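Local coordinates for dimeric protein of unknown function and ferredoxin-like fold (Bacteroides fragilis, PDB 3FMB), which is of unknown function but forms a dimer of ferredoxin-like subunits and belongs to the stress-responsive alpha/beta-barrel (Dabb) family, at residues V21-L26 with I76-E81; V25-R30 with K102-T107; S44-I49 with V64-N69. One frame throughout, in Å; residues are numbered along the deposited sequence. Where two conformers were deposited one is given.

Contact 1: residues V21-L26 with I76-E81; sequences VKHIVL and IALYSE. With SO4 (sulfate ion), chain C.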
# COMPACT_ATOMS: atom_id res chain seq x y z
N VAL A 21 0.66 -14.29 0.66
CA VAL A 21 -0.17 -13.11 0.41
C VAL A 21 0.42 -11.87 1.08
O VAL A 21 0.80 -11.90 2.24
CB VAL A 21 -1.64 -13.35 0.91
CG1 VAL A 21 -2.41 -12.06 0.96
CG2 VAL A 21 -2.32 -14.40 0.01
N LYS A 22 0.48 -10.78 0.31
CA LYS A 22 0.73 -9.46 0.86
C LYS A 22 -0.59 -8.73 1.07
O LYS A 22 -1.43 -8.66 0.17
CB LYS A 22 1.65 -8.64 -0.05
CG LYS A 22 3.03 -9.30 -0.23
CD LYS A 22 4.10 -8.34 -0.68
CE LYS A 22 5.42 -9.02 -0.98
NZ LYS A 22 6.46 -7.99 -1.32
N HIS A 23 -0.77 -8.20 2.27
CA HIS A 23 -1.97 -7.48 2.68
C HIS A 23 -1.50 -6.03 2.92
O HIS A 23 -0.72 -5.75 3.87
CB HIS A 23 -2.53 -8.09 3.99
CG HIS A 23 -3.61 -7.28 4.66
ND1 HIS A 23 -4.83 -7.02 4.07
CD2 HIS A 23 -3.65 -6.68 5.87
CE1 HIS A 23 -5.57 -6.31 4.90
NE2 HIS A 23 -4.87 -6.06 5.99
N ILE A 24 -1.88 -5.13 2.02
CA ILE A 24 -1.42 -3.74 2.09
C ILE A 24 -2.63 -2.86 2.28
O ILE A 24 -3.60 -2.92 1.50
CB ILE A 24 -0.66 -3.31 0.82
CG1 ILE A 24 0.56 -4.23 0.60
CG2 ILE A 24 -0.28 -1.78 0.91
CD1 ILE A 24 1.57 -3.66 -0.43
N VAL A 25 -2.56 -2.00 3.29
CA VAL A 25 -3.70 -1.08 3.60
C VAL A 25 -3.13 0.33 3.79
O VAL A 25 -2.14 0.51 4.50
CB VAL A 25 -4.53 -1.50 4.89
CG1 VAL A 25 -5.82 -0.62 5.02
CG2 VAL A 25 -4.83 -3.01 4.91
N LEU A 26 -3.74 1.30 3.12
CA LEU A 26 -3.43 2.71 3.37
C LEU A 26 -4.67 3.39 3.97
O LEU A 26 -5.82 3.05 3.60
CB LEU A 26 -3.04 3.39 2.07
CG LEU A 26 -1.82 2.87 1.30
CD1 LEU A 26 -1.55 3.72 0.01
CD2 LEU A 26 -0.58 2.69 2.14
N ILE A 76 -1.09 6.92 6.64
CA ILE A 76 -0.67 5.69 7.27
C ILE A 76 -0.66 4.53 6.25
O ILE A 76 -1.64 4.35 5.49
CB ILE A 76 -1.64 5.27 8.43
CG1 ILE A 76 -1.74 6.35 9.54
CG2 ILE A 76 -1.20 3.88 8.99
CD1 ILE A 76 -2.97 6.10 10.52
N ALA A 77 0.42 3.74 6.27
CA ALA A 77 0.52 2.53 5.47
C ALA A 77 0.70 1.35 6.42
O ALA A 77 1.49 1.43 7.37
CB ALA A 77 1.71 2.60 4.52
N LEU A 78 -0.02 0.26 6.15
CA LEU A 78 0.20 -1.02 6.80
C LEU A 78 0.65 -2.00 5.72
O LEU A 78 -0.02 -2.18 4.69
CB LEU A 78 -1.09 -1.48 7.45
CG LEU A 78 -0.98 -2.75 8.32
CD1 LEU A 78 -1.98 -2.59 9.50
CD2 LEU A 78 -1.28 -4.01 7.44
N TYR A 79 1.81 -2.58 5.93
CA TYR A 79 2.37 -3.54 5.02
C TYR A 79 2.54 -4.83 5.79
O TYR A 79 3.17 -4.84 6.84
CB TYR A 79 3.71 -3.03 4.49
CG TYR A 79 4.45 -4.06 3.67
CD1 TYR A 79 4.16 -4.24 2.31
CD2 TYR A 79 5.41 -4.90 4.26
CE1 TYR A 79 4.82 -5.22 1.55
CE2 TYR A 79 6.07 -5.88 3.49
CZ TYR A 79 5.76 -6.03 2.15
OH TYR A 79 6.42 -6.97 1.40
N SER A 80 2.02 -5.93 5.25
CA SER A 80 2.05 -7.18 5.97
C SER A 80 2.04 -8.38 5.03
O SER A 80 1.65 -8.27 3.86
CB SER A 80 0.86 -7.22 6.93
OG SER A 80 -0.35 -7.23 6.23
N GLU A 81 2.49 -9.51 5.56
CA GLU A 81 2.58 -10.78 4.85
C GLU A 81 1.93 -11.90 5.67
O GLU A 81 2.11 -11.98 6.89
CB GLU A 81 4.04 -11.14 4.53
CG GLU A 81 4.69 -10.15 3.53
CD GLU A 81 6.17 -10.34 3.32
OE1 GLU A 81 6.73 -11.35 3.80
OE2 GLU A 81 6.78 -9.49 2.66
S SO4 C . -7.21 -4.30 7.92
O1 SO4 C . -5.71 -4.52 8.18
O2 SO4 C . -8.06 -4.63 9.06
O3 SO4 C . -7.75 -5.04 6.75
O4 SO4 C . -7.50 -2.86 7.70

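Contact 2: residues V25-R30 with K102-T107; sequences VLFKLR and KILAET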
# COMPACT_ATOMS: atom_id res chain seq x y z
N VAL A 25 -2.56 -2.00 3.29
CA VAL A 25 -3.70 -1.08 3.60
C VAL A 25 -3.13 0.33 3.79
O VAL A 25 -2.14 0.51 4.50
CB VAL A 25 -4.53 -1.50 4.89
CG1 VAL A 25 -5.82 -0.62 5.02
CG2 VAL A 25 -4.83 -3.01 4.91
N LEU A 26 -3.74 1.30 3.12
CA LEU A 26 -3.43 2.71 3.37
C LEU A 26 -4.67 3.39 3.97
O LEU A 26 -5.82 3.05 3.60
CB LEU A 26 -3.04 3.39 2.07
CG LEU A 26 -1.82 2.87 1.30
CD1 LEU A 26 -1.55 3.72 0.01
CD2 LEU A 26 -0.58 2.69 2.14
N PHE A 27 -4.41 4.28 4.92
CA PHE A 27 -5.43 5.08 5.57
C PHE A 27 -5.19 6.59 5.39
O PHE A 27 -4.05 7.10 5.47
CB PHE A 27 -5.47 4.79 7.07
CG PHE A 27 -5.79 3.39 7.42
CD1 PHE A 27 -7.11 2.98 7.54
CD2 PHE A 27 -4.76 2.47 7.63
CE1 PHE A 27 -7.42 1.64 7.87
CE2 PHE A 27 -5.07 1.15 7.97
CZ PHE A 27 -6.37 0.75 8.10
N LYS A 28 -6.30 7.31 5.26
CA LYS A 28 -6.33 8.77 5.26
C LYS A 28 -7.27 9.22 6.37
O LYS A 28 -8.42 8.78 6.50
CB LYS A 28 -6.79 9.26 3.89
CG LYS A 28 -6.77 10.79 3.76
CD LYS A 28 -6.96 11.24 2.29
CE LYS A 28 -7.06 12.75 2.19
NZ LYS A 28 -6.64 13.26 0.83
N LEU A 29 -6.80 10.13 7.18
CA LEU A 29 -7.57 10.65 8.26
C LEU A 29 -8.28 11.89 7.77
O LEU A 29 -7.82 12.55 6.82
CB LEU A 29 -6.67 10.98 9.44
CG LEU A 29 -5.88 9.80 10.02
CD1 LEU A 29 -5.12 10.41 11.23
CD2 LEU A 29 -6.76 8.60 10.39
N ARG A 30 -9.39 12.24 8.40
CA ARG A 30 -10.18 13.42 7.97
C ARG A 30 -9.35 14.70 7.98
O ARG A 30 -8.62 14.98 8.93
CB ARG A 30 -11.42 13.65 8.85
CG ARG A 30 -12.41 12.54 8.89
CD ARG A 30 -13.62 12.94 9.73
NE ARG A 30 -13.35 12.78 11.15
CZ ARG A 30 -13.15 13.77 12.02
NH1 ARG A 30 -13.20 15.04 11.64
NH2 ARG A 30 -12.91 13.48 13.28
N LYS A 102 -9.55 0.22 16.13
CA LYS A 102 -10.44 1.20 16.77
C LYS A 102 -9.75 2.51 17.09
O LYS A 102 -10.40 3.56 17.18
CB LYS A 102 -11.10 0.64 18.04
CG LYS A 102 -12.31 -0.17 17.73
CD LYS A 102 -13.04 -0.67 18.96
CE LYS A 102 -14.04 -1.80 18.59
NZ LYS A 102 -14.46 -2.64 19.76
N ILE A 103 -8.43 2.46 17.24
CA ILE A 103 -7.63 3.69 17.47
C ILE A 103 -7.93 4.75 16.36
O ILE A 103 -7.96 5.95 16.63
CB ILE A 103 -6.13 3.37 17.58
CG1 ILE A 103 -5.83 2.57 18.87
CG2 ILE A 103 -5.23 4.66 17.60
CD1 ILE A 103 -4.46 1.94 18.84
N LEU A 104 -8.16 4.26 15.14
CA LEU A 104 -8.45 5.11 13.99
C LEU A 104 -9.91 5.51 13.81
O LEU A 104 -10.22 6.39 12.99
CB LEU A 104 -7.98 4.40 12.72
CG LEU A 104 -6.52 3.96 12.59
CD1 LEU A 104 -6.25 3.32 11.19
CD2 LEU A 104 -5.56 5.12 12.88
N ALA A 105 -10.83 4.89 14.58
CA ALA A 105 -12.24 4.99 14.25
C ALA A 105 -12.76 6.43 14.24
O ALA A 105 -13.54 6.83 13.36
CB ALA A 105 -13.10 4.13 15.22
N GLU A 106 -12.39 7.21 15.24
CA GLU A 106 -12.91 8.56 15.36
C GLU A 106 -12.43 9.51 14.28
O GLU A 106 -13.12 10.49 13.98
CB GLU A 106 -12.56 9.16 16.73
CG GLU A 106 -13.55 8.86 17.79
CD GLU A 106 -14.94 9.44 17.49
OE1 GLU A 106 -15.10 10.69 17.43
OE2 GLU A 106 -15.85 8.61 17.30
N THR A 107 -11.23 9.26 13.74
CA THR A 107 -10.59 10.21 12.81
C THR A 107 -10.47 9.75 11.35
O THR A 107 -10.19 10.57 10.48
CB THR A 107 -9.21 10.65 13.33
OG1 THR A 107 -8.36 9.51 13.49
CG2 THR A 107 -9.35 11.38 14.69

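Contact 3: residues S44-I49 with V64-N69; sequences SFKEAI and VGLNMN. With EDO (1,2-ethanediol), chain D.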
# COMPACT_ATOMS: atom_id res chain seq x y z
N SER A 44 -0.11 6.09 18.00
CA SER A 44 -0.76 5.05 18.79
C SER A 44 -1.09 3.80 17.96
O SER A 44 -0.85 2.67 18.42
CB SER A 44 -2.03 5.59 19.46
OG SER A 44 -1.68 6.51 20.45
N PHE A 45 -1.60 4.01 16.75
CA PHE A 45 -1.92 2.94 15.79
C PHE A 45 -0.67 2.16 15.41
O PHE A 45 -0.68 0.96 15.47
CB PHE A 45 -2.55 3.52 14.54
CG PHE A 45 -2.93 2.49 13.52
CD1 PHE A 45 -4.01 1.63 13.75
CD2 PHE A 45 -2.21 2.33 12.35
CE1 PHE A 45 -4.37 0.68 12.81
CE2 PHE A 45 -2.59 1.36 11.40
CZ PHE A 45 -3.68 0.54 11.67
N LYS A 46 0.40 2.87 15.05
CA LYS A 46 1.67 2.21 14.69
C LYS A 46 2.15 1.30 15.82
O LYS A 46 2.49 0.14 15.56
CB LYS A 46 2.75 3.24 14.38
CG LYS A 46 4.18 2.69 14.18
CD LYS A 46 5.06 3.79 13.60
CE LYS A 46 6.50 3.43 13.59
NZ LYS A 46 6.66 2.39 12.64
N GLU A 47 2.18 1.83 17.04
CA GLU A 47 2.59 1.05 18.22
C GLU A 47 1.71 -0.18 18.44
O GLU A 47 2.23 -1.25 18.76
CB GLU A 47 2.55 1.93 19.48
CG GLU A 47 3.12 1.28 20.73
CD GLU A 47 2.80 2.06 22.00
OE1 GLU A 47 3.75 2.41 22.73
OE2 GLU A 47 1.60 2.32 22.27
N ALA A 48 0.40 -0.02 18.28
CA ALA A 48 -0.57 -1.10 18.54
C ALA A 48 -0.44 -2.21 17.50
O ALA A 48 -0.45 -3.39 17.87
CB ALA A 48 -2.01 -0.54 18.58
N ILE A 49 -0.31 -1.84 16.23
CA ILE A 49 -0.13 -2.82 15.16
C ILE A 49 1.18 -3.59 15.30
O ILE A 49 1.23 -4.82 15.16
CB ILE A 49 -0.21 -2.18 13.76
CG1 ILE A 49 -1.65 -1.66 13.50
CG2 ILE A 49 0.23 -3.20 12.67
CD1 ILE A 49 -2.80 -2.76 13.40
N VAL A 64 4.03 -0.66 10.18
CA VAL A 64 3.24 0.53 9.89
C VAL A 64 4.19 1.67 9.53
O VAL A 64 5.12 1.96 10.28
CB VAL A 64 2.32 0.91 11.07
CG1 VAL A 64 1.70 2.31 10.86
CG2 VAL A 64 1.25 -0.19 11.24
N GLY A 65 3.92 2.29 8.39
CA GLY A 65 4.67 3.43 7.91
C GLY A 65 3.85 4.69 8.00
O GLY A 65 2.69 4.73 7.64
N LEU A 66 4.46 5.75 8.53
CA LEU A 66 3.81 7.06 8.61
C LEU A 66 4.37 7.97 7.50
O LEU A 66 5.59 8.07 7.33
CB LEU A 66 4.02 7.65 10.03
CG LEU A 66 3.50 6.82 11.21
CD1 LEU A 66 3.64 7.64 12.49
CD2 LEU A 66 2.03 6.39 10.90
N ASN A 67 3.48 8.55 6.69
CA ASN A 67 3.89 9.29 5.54
C ASN A 67 4.85 10.44 5.84
O ASN A 67 4.61 11.25 6.73
CB ASN A 67 2.67 9.86 4.83
CG ASN A 67 3.05 10.63 3.61
OD1 ASN A 67 3.75 10.12 2.73
ND2 ASN A 67 2.66 11.89 3.57
N MSE A 68 5.91 10.52 5.05
CA MSE A 68 6.90 11.60 5.20
C MSE A 68 7.11 12.41 3.92
O MSE A 68 8.10 13.13 3.79
CB MSE A 68 8.23 11.06 5.73
CG MSE A 68 8.71 9.77 5.15
SE MSE A 68 9.26 9.79 3.32
CE MSE A 68 11.12 10.41 3.53
N ASN A 69 6.20 12.21 2.95
CA ASN A 69 6.12 13.02 1.75
C ASN A 69 4.95 14.03 1.79
O ASN A 69 3.79 13.68 1.70
CB ASN A 69 6.03 12.13 0.53
CG ASN A 69 6.16 12.90 -0.77
OD1 ASN A 69 6.13 14.15 -0.81
ND2 ASN A 69 6.34 12.17 -1.86
C1 EDO D . -0.19 14.70 4.70
O1 EDO D . 0.91 14.92 3.82
C2 EDO D . -0.40 13.20 4.87
O2 EDO D . 0.64 12.60 5.61

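Contact 1: residues V21-L26 with I76-E81
K22 reaches over to Y79 on the neighbouring strand by running almost fully extended beyond CG. Its CB lies 3.9 Å from S80 O, CG passes E81 CG, and CD and CE climb beside the phenol until NZ gives a hydrogen bond of 2.9 Å to Y79 OH. That ammonium also makes a salt bridge to E63 of the second subunit, while E81 OE2, which takes a weak bond from Y79 OH, stays beyond salt-bridge range of NZ. Strands 21-26 and 76-81 are antiparallel inner strands of the ferredoxin-like sheet, in register from K22–E81 to L26–A77. The row K22, I24, L26, A77 and Y79 faces the dimer partner, as in the sheet-to-sheet dimers of Dabb proteins; I24 CD1 meets the ring edge of Y79 at CD1 (3.8 Å). H23, V25, L78 and S80 look the other way, toward the helices. V25 and L78 exchange two backbone bonds, with L78 N to V25 O the shorter at 2.7 Å. Standing between its own N and carbonyl carbon (chi1 65°), S80 OG donates to H23 O at 2.8 Å. H23 ND1 bonds to D115, and NE2 makes a straight 2.8 Å bond to O1 of a sulfate, probably from the crystallisation liquor.

Contact 2: residues V25-R30 with K102-T107
Where strand 25-29 runs out, R30 N donates a 2.8 Å hydrogen bond to T107 O, and the donor lies nearly along the C=O axis (174° at the oxygen). The other segment, 102-107, is a turning connection: residues 103-106 keep helical backbone angles without regular helical bonding, but A105 N still bonds to K102 O and T107 N to L104 O. The two backbones come close at one end, L29 CA and T107 CA being 5.5 Å apart. In the conformer described, one of two deposited, R30 bends at chi3 (-81°) and NH2 reaches E106 O at 3.1 Å, so this second bond is probably only part-time; the oxygen sits at the edge of the guanidinium, practically in its plane. Through the other terminal nitrogen, NH1, that conformer also forms a salt bridge to D32. In the ferredoxin-like fold this is where the connection leaving helix 95-102 comes down beside strand 21-29 before entering strand 108-117, outermost in this chain. F27 and L104 carry the apolar half, their side chains crossing at about a right angle. The CD1 methyl of L104 sits over the centre of the F27 ring, 3.7 Å from its centroid and only 7° from the normal, a CH-pi contact in which all six ring carbons are about equally distant. Beyond it, L29 places CD2 3.6 Å from T107 OG1, and V41 of helix 35-50 packs on both L104 and T107.

Contact 3: residues S44-I49 with V64-N69
The ring of F45 is met obliquely by V64, whose CG2 methyl lies 4.1 Å from F45 CE2. One face of the ring carries I49 CG1, 3.5 Å above the plane and displaced toward the rim, so two residues one helical turn apart pack on each other as well as on V64. The same valine methyl presses more tightly on I49, where the CG2 atoms of I49 and V64 are 3.5 Å apart, a little closer than usual for two carbons. The other branch, V64 CG1, lies against K46 CB at 3.8 Å. V64 is thereby wedged among F45, K46 and I49 of the helix. K46 and V64 lie alongside each other, pointing opposite ways. With CG anti to the backbone N (chi1 172°) the lysine chain runs out over the strand, its CD passing L66 CG, and the last torsion turns (chi4 68°) to drop NZ onto V64 O at 2.9 Å, nearly in line with the carbonyl. E50 is the second partner of this ammonium, in a salt bridge, and its carboxylate also accepts a bond from V64 N, so both backbone polar atoms of V64 are tied to helix side chains. Beyond the strand, the chain at 67-69 meets the second subunit. Helix 44-49 and strand 64-66 run nearly antiparallel, 163° between their directions and their short axes approaching to 8.5 Å, with helix 35-50 lying over the outermost strand of this chain's sheet, as in the alpha/beta sandwich of a ferredoxin-like fold.

How the contacts relate
The three contacts lie 11 to 14 Å apart, centre to centre, and all draw on the one four-stranded antiparallel sheet, ordered 61-66, 76-82, 21-29, 108-117. Contacts 1 and 2 share V25 and L26 on strand 21-29, whose partners come from strand 76-82 and from the loop after helix 95-102. Contact 3, formed by helix 35-50 and strand 61-66, falls between the two halves of both others along the chain. I76 joins contact 1 to the rest: its CD1 packs on L104 CD2 of contact 2 and its CG2 on F45 CE2 of contact 3. One sheet face thus carries the helices, while the other meets the second subunit.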